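Local coordinates for protein N-(5'-phosphoribosyl)anthranilate isomerase (Jonesia denitrificans, PDB 4WUI) that probably catalyses the isomerisation of N-(5-phosphoribosyl)anthranilate to 1-(2-carboxyphenylamino)-1-deoxyribulose 5-phosphate, a step of tryptophan biosynthesis, at residues Val79-Leu84 / Arg102-Thr107; Tyr5-Gly10 / Asp57-Val62; Glu122-Leu127 / Arg151-Gly156; Ala63-Ala68 / Gly86-Asp91; Leu158-Val163 / Ala194-Ala199. All blocks are in the same frame, centred on the assembly; numbering follows the deposited sequence. Where two conformers were deposited one is given.

Contact 1 of 5, residues Val79-Leu84 / Arg102-Thr107; sequences VSVLQL and RVWRAT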
# COMPACT_ATOMS: atom_id res chain seq x y z
N VAL A 79 14.16 4.37 2.92
CA VAL A 79 12.73 4.55 2.76
C VAL A 79 12.14 5.37 3.92
O VAL A 79 12.69 5.46 5.02
CB VAL A 79 11.98 3.23 2.64
CG1 VAL A 79 12.37 2.49 1.36
CG2 VAL A 79 12.16 2.36 3.89
N SER A 80 10.97 5.94 3.67
CA SER A 80 10.21 6.67 4.67
C SER A 80 9.51 5.73 5.66
O SER A 80 9.36 6.07 6.84
CB SER A 80 9.13 7.54 3.98
OG SER A 80 9.51 8.19 2.76
N VAL A 81 8.99 4.62 5.17
CA VAL A 81 8.05 3.77 5.90
C VAL A 81 8.43 2.30 5.73
O VAL A 81 8.82 1.89 4.64
CB VAL A 81 6.62 3.96 5.36
CG1 VAL A 81 5.62 3.03 6.01
CG2 VAL A 81 6.15 5.39 5.45
N LEU A 82 8.29 1.54 6.81
CA LEU A 82 8.37 0.08 6.78
C LEU A 82 6.97 -0.51 6.91
O LEU A 82 6.31 -0.30 7.93
CB LEU A 82 9.26 -0.41 7.93
CG LEU A 82 9.37 -1.92 8.10
CD1 LEU A 82 9.94 -2.61 6.87
CD2 LEU A 82 10.23 -2.25 9.31
N GLN A 83 6.50 -1.23 5.88
CA GLN A 83 5.20 -1.86 5.86
C GLN A 83 5.37 -3.37 6.04
O GLN A 83 6.06 -4.03 5.25
CB GLN A 83 4.44 -1.56 4.55
CG GLN A 83 3.11 -2.25 4.45
CD GLN A 83 2.42 -2.03 3.13
OE1 GLN A 83 2.40 -0.92 2.61
NE2 GLN A 83 1.85 -3.09 2.58
N LEU A 84 4.71 -3.92 7.06
CA LEU A 84 4.80 -5.32 7.43
C LEU A 84 3.54 -6.04 6.99
O LEU A 84 2.42 -5.68 7.38
CB LEU A 84 4.94 -5.43 8.95
CG LEU A 84 6.12 -4.71 9.54
CD1 LEU A 84 6.09 -4.78 11.07
CD2 LEU A 84 7.42 -5.22 8.98
N ARG A 102 8.31 5.13 11.23
CA ARG A 102 7.02 4.97 10.54
C ARG A 102 6.84 3.52 10.15
O ARG A 102 7.53 3.04 9.27
CB ARG A 102 6.94 5.87 9.31
CG ARG A 102 7.21 7.34 9.57
CD ARG A 102 7.03 8.19 8.33
NE ARG A 102 5.65 8.21 7.93
CZ ARG A 102 5.24 8.67 6.77
NH1 ARG A 102 6.09 9.24 5.91
NH2 ARG A 102 3.97 8.57 6.43
N VAL A 103 5.95 2.83 10.87
CA VAL A 103 5.66 1.41 10.64
C VAL A 103 4.19 1.25 10.32
O VAL A 103 3.33 1.79 11.03
CB VAL A 103 6.09 0.55 11.84
CG1 VAL A 103 5.67 -0.91 11.65
CG2 VAL A 103 7.60 0.68 12.07
N TRP A 104 3.90 0.52 9.25
CA TRP A 104 2.53 0.20 8.84
C TRP A 104 2.30 -1.30 9.06
O TRP A 104 3.15 -2.11 8.76
CB TRP A 104 2.27 0.58 7.40
CG TRP A 104 2.34 2.04 7.11
CD1 TRP A 104 2.55 3.06 7.97
CD2 TRP A 104 2.12 2.63 5.84
NE1 TRP A 104 2.51 4.26 7.32
CE2 TRP A 104 2.23 4.03 6.00
CE3 TRP A 104 1.88 2.11 4.57
CZ2 TRP A 104 2.13 4.91 4.93
CZ3 TRP A 104 1.76 3.00 3.52
CH2 TRP A 104 1.90 4.37 3.69
N ARG A 105 1.12 -1.60 9.60
CA ARG A 105 0.64 -2.94 9.88
C ARG A 105 -0.35 -3.29 8.74
O ARG A 105 -1.33 -2.62 8.55
CB ARG A 105 -0.01 -3.00 11.32
CG ARG A 105 -0.60 -4.35 11.72
CD ARG A 105 -0.89 -4.49 13.19
NE ARG A 105 -1.93 -3.60 13.69
CZ ARG A 105 -3.21 -3.92 13.86
NH1 ARG A 105 -3.69 -5.08 13.48
NH2 ARG A 105 -4.02 -3.01 14.35
N ALA A 106 -0.08 -4.29 7.93
CA ALA A 106 -1.03 -4.78 6.95
C ALA A 106 -1.72 -6.05 7.47
O ALA A 106 -1.11 -6.87 8.15
CB ALA A 106 -0.34 -5.06 5.60
N THR A 107 -3.01 -6.20 7.14
CA THR A 107 -3.77 -7.39 7.50
C THR A 107 -4.92 -7.58 6.53
O THR A 107 -5.14 -6.79 5.63
CB THR A 107 -4.34 -7.28 8.92
OG1 THR A 107 -4.86 -8.55 9.34
CG2 THR A 107 -5.40 -6.20 9.04
O HOH W 1 1.32 -6.53 9.84

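Contact 2 of 5, residues Tyr5-Gly10 / Asp57-Val62; sequences YIKVCG and DTVLVV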
# COMPACT_ATOMS: atom_id res chain seq x y z
N TYR A 5 -5.54 9.45 0.67
CA TYR A 5 -4.15 9.05 0.43
C TYR A 5 -4.10 7.93 -0.60
O TYR A 5 -4.84 6.97 -0.47
CB TYR A 5 -3.55 8.62 1.74
CG TYR A 5 -2.06 8.41 1.80
CD1 TYR A 5 -1.20 9.39 2.26
CD2 TYR A 5 -1.49 7.20 1.47
CE1 TYR A 5 0.15 9.18 2.43
CE2 TYR A 5 -0.13 6.98 1.62
CZ TYR A 5 0.69 7.97 2.12
OH TYR A 5 2.00 7.66 2.33
N ILE A 6 -3.23 8.05 -1.60
CA ILE A 6 -3.11 7.04 -2.66
C ILE A 6 -1.70 6.46 -2.68
O ILE A 6 -0.74 7.19 -2.93
CB ILE A 6 -3.45 7.60 -4.04
CG1 ILE A 6 -4.90 8.09 -4.09
CG2 ILE A 6 -3.19 6.55 -5.11
CD1 ILE A 6 -5.29 8.84 -5.37
N LYS A 7 -1.61 5.16 -2.44
CA LYS A 7 -0.37 4.41 -2.56
C LYS A 7 -0.45 3.46 -3.74
O LYS A 7 -1.40 2.70 -3.87
CB LYS A 7 -0.09 3.61 -1.30
CG LYS A 7 1.18 2.75 -1.42
CD LYS A 7 1.69 2.31 -0.08
CE LYS A 7 2.60 1.14 -0.12
NZ LYS A 7 1.86 -0.14 -0.06
N VAL A 8 0.59 3.49 -4.57
CA VAL A 8 0.80 2.46 -5.59
C VAL A 8 1.91 1.57 -5.07
O VAL A 8 3.00 2.05 -4.72
CB VAL A 8 1.16 3.06 -6.94
CG1 VAL A 8 1.19 1.94 -7.97
CG2 VAL A 8 0.14 4.15 -7.34
N CYS A 9 1.62 0.28 -4.97
CA CYS A 9 2.54 -0.67 -4.36
C CYS A 9 3.18 -1.56 -5.39
O CYS A 9 2.60 -1.88 -6.41
CB CYS A 9 1.80 -1.52 -3.32
SG CYS A 9 2.97 -2.29 -2.16
N GLY A 10 4.38 -2.03 -5.11
CA GLY A 10 5.01 -3.00 -5.97
C GLY A 10 5.54 -2.46 -7.27
O GLY A 10 5.40 -3.11 -8.31
N ASP A 57 5.89 9.45 -0.15
CA ASP A 57 6.42 8.56 0.86
C ASP A 57 6.88 7.25 0.19
O ASP A 57 6.09 6.59 -0.48
CB ASP A 57 5.32 8.23 1.89
CG ASP A 57 4.93 9.39 2.78
OD1 ASP A 57 5.79 10.22 3.07
OD2 ASP A 57 3.77 9.42 3.24
N THR A 58 8.13 6.89 0.40
CA THR A 58 8.62 5.60 -0.06
C THR A 58 8.42 4.56 1.04
O THR A 58 8.65 4.82 2.22
CB THR A 58 10.09 5.71 -0.47
OG1 THR A 58 10.85 6.18 0.65
CG2 THR A 58 10.28 6.61 -1.67
N VAL A 59 8.00 3.37 0.63
CA VAL A 59 7.60 2.33 1.55
C VAL A 59 8.30 1.04 1.18
O VAL A 59 8.17 0.55 0.06
CB VAL A 59 6.06 2.12 1.51
CG1 VAL A 59 5.64 1.12 2.57
CG2 VAL A 59 5.31 3.44 1.65
N LEU A 60 9.05 0.48 2.13
CA LEU A 60 9.61 -0.86 2.00
C LEU A 60 8.56 -1.84 2.49
O LEU A 60 8.11 -1.76 3.63
CB LEU A 60 10.88 -1.01 2.83
CG LEU A 60 11.46 -2.41 2.89
CD1 LEU A 60 11.94 -2.85 1.50
CD2 LEU A 60 12.59 -2.50 3.87
N VAL A 61 8.17 -2.77 1.61
CA VAL A 61 7.12 -3.74 1.93
C VAL A 61 7.74 -5.12 2.07
O VAL A 61 8.33 -5.63 1.12
CB VAL A 61 6.04 -3.74 0.81
CG1 VAL A 61 4.96 -4.72 1.12
CG2 VAL A 61 5.48 -2.34 0.60
N VAL A 62 7.64 -5.71 3.27
CA VAL A 62 8.21 -7.01 3.55
C VAL A 62 7.14 -7.99 4.02
O VAL A 62 6.06 -7.60 4.48
CB VAL A 62 9.35 -6.93 4.60
CG1 VAL A 62 10.54 -6.19 4.03
CG2 VAL A 62 8.86 -6.25 5.88

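Contact 3 of 5, residues Glu122-Leu127 / Arg151-Gly156; sequences EELLLL and RWLLAG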
# COMPACT_ATOMS: atom_id res chain seq x y z
N GLU A 122 1.83 0.85 15.32
CA GLU A 122 1.84 1.26 13.92
C GLU A 122 1.20 2.64 13.75
O GLU A 122 0.30 3.06 14.47
CB GLU A 122 1.13 0.24 13.07
CG GLU A 122 -0.35 0.19 13.21
CD GLU A 122 -0.90 -0.60 14.39
OE1 GLU A 122 -0.16 -1.10 15.27
OE2 GLU A 122 -2.15 -0.74 14.43
N GLU A 123 1.68 3.34 12.73
CA GLU A 123 1.16 4.61 12.28
C GLU A 123 -0.16 4.47 11.53
O GLU A 123 -1.00 5.38 11.53
CB GLU A 123 2.22 5.18 11.30
CG GLU A 123 1.88 6.46 10.64
CD GLU A 123 3.02 6.86 9.73
OE1 GLU A 123 4.04 7.32 10.25
OE2 GLU A 123 2.91 6.76 8.50
N LEU A 124 -0.30 3.36 10.81
CA LEU A 124 -1.37 3.17 9.85
C LEU A 124 -1.59 1.67 9.70
O LEU A 124 -0.64 0.88 9.81
CB LEU A 124 -0.94 3.82 8.54
CG LEU A 124 -1.85 3.62 7.33
CD1 LEU A 124 -1.77 4.83 6.42
CD2 LEU A 124 -1.51 2.34 6.55
N LEU A 125 -2.83 1.30 9.44
CA LEU A 125 -3.25 -0.06 9.17
C LEU A 125 -3.71 -0.19 7.70
O LEU A 125 -4.52 0.62 7.25
CB LEU A 125 -4.42 -0.38 10.09
CG LEU A 125 -5.01 -1.76 10.08
CD1 LEU A 125 -4.00 -2.79 10.47
CD2 LEU A 125 -6.16 -1.79 11.08
N LEU A 126 -3.19 -1.18 6.99
CA LEU A 126 -3.62 -1.46 5.64
C LEU A 126 -4.53 -2.69 5.76
O LEU A 126 -4.09 -3.74 6.28
CB LEU A 126 -2.42 -1.65 4.74
CG LEU A 126 -2.75 -1.92 3.29
CD1 LEU A 126 -1.58 -1.49 2.44
CD2 LEU A 126 -3.02 -3.38 3.08
N LEU A 127 -5.78 -2.55 5.34
CA LEU A 127 -6.78 -3.60 5.44
C LEU A 127 -7.12 -4.10 4.05
O LEU A 127 -7.65 -3.34 3.23
CB LEU A 127 -8.03 -3.06 6.11
CG LEU A 127 -9.16 -4.03 6.34
CD1 LEU A 127 -8.68 -5.20 7.18
CD2 LEU A 127 -10.33 -3.27 7.02
N ARG A 151 -6.05 6.06 10.98
CA ARG A 151 -5.42 6.17 9.66
C ARG A 151 -5.28 4.78 9.05
O ARG A 151 -4.64 3.91 9.62
CB ARG A 151 -4.04 6.84 9.82
CG ARG A 151 -4.12 8.23 10.47
CD ARG A 151 -2.79 8.96 10.61
NE ARG A 151 -1.92 8.29 11.56
CZ ARG A 151 -0.99 8.89 12.28
NH1 ARG A 151 -0.74 10.18 12.15
NH2 ARG A 151 -0.32 8.17 13.15
N TRP A 152 -5.91 4.58 7.90
CA TRP A 152 -5.90 3.27 7.27
C TRP A 152 -5.96 3.38 5.77
O TRP A 152 -6.44 4.36 5.22
CB TRP A 152 -7.07 2.39 7.78
CG TRP A 152 -8.45 2.79 7.36
CD1 TRP A 152 -9.18 3.86 7.76
CD2 TRP A 152 -9.29 2.05 6.45
NE1 TRP A 152 -10.40 3.86 7.16
CE2 TRP A 152 -10.50 2.75 6.37
CE3 TRP A 152 -9.14 0.86 5.72
CZ2 TRP A 152 -11.59 2.26 5.65
CZ3 TRP A 152 -10.19 0.39 5.00
CH2 TRP A 152 -11.40 1.09 4.95
N LEU A 153 -5.47 2.33 5.10
CA LEU A 153 -5.61 2.19 3.65
C LEU A 153 -6.45 0.98 3.35
O LEU A 153 -6.24 -0.10 3.90
CB LEU A 153 -4.26 2.04 2.93
CG LEU A 153 -3.24 3.15 3.16
CD1 LEU A 153 -1.94 2.83 2.41
CD2 LEU A 153 -3.76 4.52 2.81
N LEU A 154 -7.39 1.15 2.42
CA LEU A 154 -8.15 0.06 1.86
C LEU A 154 -7.39 -0.54 0.69
O LEU A 154 -6.96 0.16 -0.21
CB LEU A 154 -9.49 0.61 1.34
CG LEU A 154 -10.40 -0.35 0.60
CD1 LEU A 154 -10.92 -1.45 1.50
CD2 LEU A 154 -11.55 0.40 -0.09
N ALA A 155 -7.31 -1.86 0.68
CA ALA A 155 -6.84 -2.63 -0.45
C ALA A 155 -7.83 -3.73 -0.73
O ALA A 155 -8.63 -4.11 0.14
CB ALA A 155 -5.47 -3.21 -0.19
N GLY A 156 -7.81 -4.28 -1.93
CA GLY A 156 -8.57 -5.49 -2.22
C GLY A 156 -8.89 -5.57 -3.69
O GLY A 156 -10.05 -5.46 -4.10
O HOH W 2 -1.73 5.81 14.22

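Contact 4 of 5, residues Ala63-Ala68 / Gly86-Asp91; sequences ATTPIA and GQYSDD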
# COMPACT_ATOMS: atom_id res chain seq x y z
N ALA A 63 7.46 -9.27 3.91
CA ALA A 63 6.54 -10.34 4.25
C ALA A 63 7.17 -11.46 5.08
O ALA A 63 6.57 -11.93 6.04
CB ALA A 63 5.92 -10.93 2.98
N THR A 64 8.37 -11.90 4.69
CA THR A 64 9.01 -13.09 5.23
C THR A 64 10.40 -12.79 5.78
O THR A 64 11.12 -13.69 6.18
CB THR A 64 9.08 -14.22 4.14
OG1 THR A 64 9.68 -13.70 2.96
CG2 THR A 64 7.69 -14.74 3.84
N THR A 65 10.81 -11.54 5.76
CA THR A 65 12.13 -11.11 6.21
C THR A 65 12.13 -11.03 7.74
O THR A 65 11.29 -10.35 8.31
CB THR A 65 12.48 -9.75 5.59
OG1 THR A 65 12.43 -9.82 4.16
CG2 THR A 65 13.84 -9.27 6.05
N PRO A 66 13.08 -11.69 8.44
CA PRO A 66 13.14 -11.55 9.90
C PRO A 66 13.12 -10.08 10.29
O PRO A 66 13.79 -9.26 9.65
CB PRO A 66 14.47 -12.20 10.26
CG PRO A 66 14.68 -13.23 9.17
CD PRO A 66 14.12 -12.60 7.92
N ILE A 67 12.37 -9.73 11.33
CA ILE A 67 12.10 -8.33 11.60
C ILE A 67 13.35 -7.49 11.82
O ILE A 67 13.39 -6.35 11.36
CB ILE A 67 11.06 -8.17 12.76
CG1 ILE A 67 10.51 -6.74 12.84
CG2 ILE A 67 11.63 -8.61 14.09
CD1 ILE A 67 9.74 -6.33 11.61
N ALA A 68 14.39 -8.01 12.47
CA ALA A 68 15.59 -7.22 12.64
C ALA A 68 16.26 -6.91 11.28
O ALA A 68 16.81 -5.82 11.07
CB ALA A 68 16.57 -7.93 13.58
N GLY A 86 0.89 -9.38 6.78
CA GLY A 86 0.15 -9.99 7.87
C GLY A 86 0.80 -11.20 8.54
O GLY A 86 0.35 -11.60 9.62
N GLN A 87 1.85 -11.74 7.94
CA GLN A 87 2.59 -12.83 8.57
C GLN A 87 3.26 -12.41 9.86
O GLN A 87 3.55 -13.24 10.69
CB GLN A 87 3.68 -13.45 7.63
CG GLN A 87 3.20 -14.17 6.38
CD GLN A 87 3.17 -13.26 5.18
OE1 GLN A 87 2.81 -12.08 5.30
NE2 GLN A 87 3.54 -13.79 4.02
N TYR A 88 3.60 -11.13 9.96
CA TYR A 88 4.34 -10.69 11.13
C TYR A 88 3.47 -10.76 12.37
O TYR A 88 2.28 -10.39 12.37
CB TYR A 88 4.87 -9.27 10.91
CG TYR A 88 6.01 -9.24 9.93
CD1 TYR A 88 7.31 -9.53 10.37
CD2 TYR A 88 5.82 -8.97 8.59
CE1 TYR A 88 8.39 -9.57 9.48
CE2 TYR A 88 6.88 -8.99 7.70
CZ TYR A 88 8.15 -9.28 8.14
OH TYR A 88 9.17 -9.30 7.21
N SER A 89 4.08 -11.18 13.47
CA SER A 89 3.36 -11.20 14.73
C SER A 89 3.10 -9.78 15.25
O SER A 89 3.78 -8.81 14.91
CB SER A 89 4.17 -11.95 15.78
OG SER A 89 5.34 -11.20 16.08
N ASP A 90 2.14 -9.68 16.16
CA ASP A 90 1.92 -8.41 16.84
C ASP A 90 3.19 -7.93 17.53
O ASP A 90 3.50 -6.72 17.53
CB ASP A 90 0.85 -8.54 17.93
CG ASP A 90 -0.52 -8.98 17.41
OD1 ASP A 90 -0.81 -8.83 16.21
OD2 ASP A 90 -1.34 -9.43 18.25
N ASP A 91 3.92 -8.85 18.14
CA ASP A 91 5.14 -8.48 18.83
C ASP A 91 6.14 -7.87 17.85
O ASP A 91 6.84 -6.92 18.19
CB ASP A 91 5.80 -9.68 19.52
CG ASP A 91 5.05 -10.17 20.74
OD1 ASP A 91 3.98 -9.63 21.07
OD2 ASP A 91 5.59 -11.11 21.37

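Contact 5 of 5, residues Leu158-Val163 / Ala194-Ala199; sequences LTPDNV and AAFVQA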
# COMPACT_ATOMS: atom_id res chain seq x y z
N LEU A 158 -8.28 -3.44 -5.97
CA LEU A 158 -8.72 -2.17 -6.53
C LEU A 158 -8.16 -2.02 -7.94
O LEU A 158 -7.01 -2.37 -8.23
CB LEU A 158 -8.31 -1.01 -5.65
CG LEU A 158 -8.94 -0.99 -4.25
CD1 LEU A 158 -8.39 0.19 -3.46
CD2 LEU A 158 -10.47 -0.90 -4.32
N THR A 159 -8.96 -1.42 -8.81
CA THR A 159 -8.63 -1.17 -10.20
C THR A 159 -9.18 0.18 -10.61
O THR A 159 -10.05 0.72 -9.93
CB THR A 159 -9.25 -2.23 -11.11
OG1 THR A 159 -10.67 -2.04 -11.10
CG2 THR A 159 -8.89 -3.64 -10.70
N PRO A 160 -8.78 0.70 -11.78
CA PRO A 160 -9.43 1.92 -12.26
C PRO A 160 -10.94 1.70 -12.44
O PRO A 160 -11.68 2.68 -12.39
CB PRO A 160 -8.73 2.22 -13.60
CG PRO A 160 -7.39 1.58 -13.42
CD PRO A 160 -7.64 0.32 -12.63
N ASP A 161 -11.38 0.47 -12.71
CA ASP A 161 -12.78 0.19 -12.94
C ASP A 161 -13.64 0.17 -11.69
O ASP A 161 -14.84 0.42 -11.80
CB ASP A 161 -12.94 -1.16 -13.66
CG ASP A 161 -12.54 -1.11 -15.11
OD1 ASP A 161 -12.65 -0.05 -15.74
OD2 ASP A 161 -12.12 -2.16 -15.66
N ASN A 162 -13.08 -0.15 -10.53
CA ASN A 162 -13.88 -0.23 -9.31
C ASN A 162 -13.56 0.82 -8.25
O ASN A 162 -14.26 0.91 -7.25
CB ASN A 162 -13.86 -1.63 -8.67
CG ASN A 162 -12.51 -2.05 -8.18
OD1 ASN A 162 -11.67 -1.22 -7.93
ND2 ASN A 162 -12.30 -3.36 -8.05
N VAL A 163 -12.52 1.64 -8.44
CA VAL A 163 -12.06 2.43 -7.33
C VAL A 163 -13.02 3.57 -7.00
O VAL A 163 -13.17 3.92 -5.83
CB VAL A 163 -10.61 2.95 -7.52
CG1 VAL A 163 -10.50 3.93 -8.67
CG2 VAL A 163 -10.09 3.53 -6.23
N ALA A 194 -2.37 6.37 -14.19
CA ALA A 194 -3.03 7.64 -14.44
C ALA A 194 -4.55 7.50 -14.31
O ALA A 194 -5.23 8.34 -13.69
CB ALA A 194 -2.66 8.19 -15.80
N ALA A 195 -5.09 6.44 -14.89
CA ALA A 195 -6.55 6.21 -14.86
C ALA A 195 -7.03 5.98 -13.43
O ALA A 195 -8.10 6.46 -13.04
CB ALA A 195 -6.90 5.03 -15.73
N PHE A 196 -6.28 5.21 -12.66
CA PHE A 196 -6.64 4.92 -11.28
C PHE A 196 -6.75 6.20 -10.48
O PHE A 196 -7.72 6.42 -9.74
CB PHE A 196 -5.59 4.00 -10.65
CG PHE A 196 -5.93 3.57 -9.26
CD1 PHE A 196 -6.73 2.45 -9.06
CD2 PHE A 196 -5.52 4.29 -8.15
CE1 PHE A 196 -7.06 2.04 -7.79
CE2 PHE A 196 -5.87 3.87 -6.88
CZ PHE A 196 -6.64 2.75 -6.71
N VAL A 197 -5.74 7.06 -10.59
CA VAL A 197 -5.72 8.29 -9.83
C VAL A 197 -6.87 9.21 -10.28
O VAL A 197 -7.52 9.85 -9.46
CB VAL A 197 -4.35 8.94 -9.90
CG1 VAL A 197 -4.37 10.30 -9.25
CG2 VAL A 197 -3.29 8.04 -9.24
N GLN A 198 -7.10 9.29 -11.59
CA GLN A 198 -8.20 10.10 -12.09
C GLN A 198 -9.53 9.63 -11.51
O GLN A 198 -10.34 10.42 -11.04
CB GLN A 198 -8.26 10.06 -13.60
CG GLN A 198 -9.39 10.88 -14.17
CD GLN A 198 -9.37 10.89 -15.67
OE1 GLN A 198 -8.36 11.28 -16.27
NE2 GLN A 198 -10.45 10.49 -16.30
N ALA A 199 -9.77 8.34 -11.55
CA ALA A 199 -11.01 7.78 -11.03
C ALA A 199 -11.15 8.05 -9.53
O ALA A 199 -12.24 8.42 -9.04
CB ALA A 199 -11.09 6.29 -11.31

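Contact 1 of 5, residues Val79-Leu84 / Arg102-Thr107
In the beta-alpha-beta unit of strand 81-84, helix 90-99 and strand 103-108, Leu-82, Gln-83 and Leu-84 pair in parallel with Val-103, Trp-104 and Arg-105. Arg-102 O takes Leu-82 N at 3.0 Å, Leu-82 O takes Trp-104 N, Trp-104 O takes Leu-84 N, and Leu-84 O takes Ala-106 N. Val-81 serves two flat groups at once. Its CG1, anti to the backbone N (chi1 176°), sits 3.4 Å from the centroid of the five-membered ring of Trp-104 and almost straight above it, a CH-pi contact. CG2 of Val-81 lies over the centre of the Arg-102 guanidinium, 3.6 Å above its plane. That guanidinium is anchored by salt bridges to Glu-123 and Asp-57, and Glu-123 also binds Trp-104 NE1, so both groups under the valine are held by their polar ends. In this TIM barrel Gln-83 and Trp-104 share the inner face of the sheet, where Gln-83 OE1 comes to the edge of the indole, 3.6 Å from Trp-104 CE3. The amide plane is turned only 21° from the ring, and OE1 has its polar partner in Lys-7 NZ. Leu-82, Leu-84 and Val-103 line the other face, toward the helices. There Leu-82 reaches Leu-71 of helix 67-77, and Leu-84 CD1 meets Val-103 CG1 at 3.9 Å.

Contact 2 of 5, residues Tyr5-Gly10 / Asp57-Val62
Tyr-5 OH gives its proton to Asp-57 OD2 at 2.7 Å, on the anti lone pair, away from the other carboxylate oxygen. The acceptor lies at the edge of the phenol ring, near its plane, and ring and carboxylate are turned 30° from each other. Further along, Lys-7 CE lies 3.9 Å from Val-59 CB, so the aliphatic part of the lysine rests on the valine. The lysine chain then bends at its last torsion (chi4 -88°), which sets NZ 4.3 Å from Val-61 CG2. Cys-9 SG meets the same methyl, Val-61 CG2, at 3.7 Å. No backbone bonds join the segments: strands 5-8 and 57-62 flank strand 27-32 in the barrel sheet, their axes 9.1 Å apart and inclined by 49°, and Tyr-5, Lys-7 and Asp-57 all touch the small Ala-27 of the strand between them. In the next shell a salt bridge to Asp-176, added to the bond with Gln-83, fixes the Lys-7 amine inside the barrel. Trp-104 touches Tyr-5, Lys-7 and Val-59. With Arg-102 at OD1, the Asp-57 carboxylate is gripped through both oxygens. The positive charge of that arginine would be expected to favour ionised Asp-57, which fits the phenol acting as donor to it.

Contact 3 of 5, residues Glu122-Leu127 / Arg151-Gly156
Glu-123 O and the Arg-151 side chain meet where strands 124-128 and 152-155 begin, the sixth and seventh strands of the parallel TIM barrel. Three donors converge on this carbonyl: Arg-151 NE at 3.1 Å, Arg-151 NH2 through a weak bond, and a water 2.8 Å from Glu-123 O. The same water accepts from Arg-151 NH2. Glu-123 CG lies over one face of the guanidinium, while the carboxylate is taken up by Arg-102 and Trp-104. Beyond this the main chains satisfy each other. Arg-151 O takes Leu-125 N at 3.2 Å, Leu-125 O takes Leu-153 N, Leu-153 O takes Leu-127 N, and Leu-127 O takes Ala-155 N at 3.0 Å. Inside the barrel Leu-124 and Leu-153 cross at about a right angle, both against Trp-104. An alanine in place of Leu-124 would probably open a gap beside Leu-153 and Trp-104, with the Leu-153 methyls held less closely on that side. The leucine has CG anti to its backbone N (chi1 174°), and both its methyls face one carbon: CD2 is 3.9 Å and CD1 4.0 Å from Leu-153 CG.

Contact 4 of 5, residues Ala63-Ala68 / Gly86-Asp91
The Tyr-88 ring meets Thr-65 at its edge: Thr-65 O lies near the ring plane and accepts from Tyr-88 OH at 2.6 Å. The hydroxyl comes in the plane of the carbonyl, on a lone pair, with a C=O...O angle of 126°. Two further groups approach the ring obliquely: Ala-63 O, 3.4 Å from Tyr-88 CE2, and Ile-67 CD1, 4.1 Å from Tyr-88 CE1. The phenol thus lies between the start of the 63-68 loop and the start of its helix. The second flat group is the amide of Gln-87, which packs on the Ala-63 methyl, NE2 being 3.9 Å and OE1 4.0 Å from Ala-63 CB. A bend at chi2 (94°) brings CD of Gln-87 back beside Ala-63 O, and OE1 is hydrogen-bonded to His-85 ND1. Ile-67 also packs on Asp-92, Tyr-95 and Ala-96 of helix 90-99, so the contact continues into the helix pair. Both segments lead into helices: Pro-66 stands at the N-cap position of helix 67-77, and Ser-89 at that of helix 90-99, its OG capping Asp-92 N. Two separate citrates, probably from the crystallisation liquor, bind here: one at Thr-65 OG1, the other at the backbone N atoms of Asp-90 and Asp-91. The arrangement joins two successive beta-alpha loops at the C-terminal rim of a TIM barrel, the end at which enzymes of this fold carry their active sites.

Contact 5 of 5, residues Leu158-Val163 / Ala194-Ala199
Phe-196 reaches from helix 190-204 under the 158-163 loop. Its CB lies 4.1 Å from Pro-160 CG; with CG anti to the backbone N (chi1 -175°), the ring then enters beside the loop backbone. CD1 meets Thr-159 C at 3.7 Å, at the ring edge. CE1 of Phe-196 touches Leu-158 CB at 3.9 Å and Val-163 CB at 3.7 Å, and CZ reaches Val-163 CG2 at 3.6 Å. Val-163 CG1 stands over one face of the ring and also meets Ala-199 CB, one helical turn on. An alanine in place of Phe-196 would probably open a gap beneath the loop and leave Leu-158 and Val-163 without the ring they pack against. The loop holds its own shape: Thr-159 OG1 accepts from Asn-162 N in an ST motif, and Asn-162 OD1 accepts from Thr-159 N. Phe-196 also touches Val-175 and Val-177, so it sits between strand 174-177, the C-terminal helix 190-204 and the start of helix 163-170.

In the fold
From the N terminus, contact 2 opens first and closes a 46-residue loop, bringing strand 5-8 to strand 57-62 across the barrel interior. Contact 4 begins directly afterwards at 63-68, and contact 1 opens before it closes, so these two cross: one ties successive beta-alpha loops at the rim, the other the strands 81-84 and 103-108. Contact 3 follows in series and joins strands 124-128 and 152-155. Contact 5 starts almost at once, at 158-163, and secures that loop to the C-terminal helix. None nests in another. Contacts 1, 2 and 3 share the barrel sheet and touch pairwise; contacts 4 and 5 lie on opposite sides of the chain's centre, their own centres about 30 Å apart.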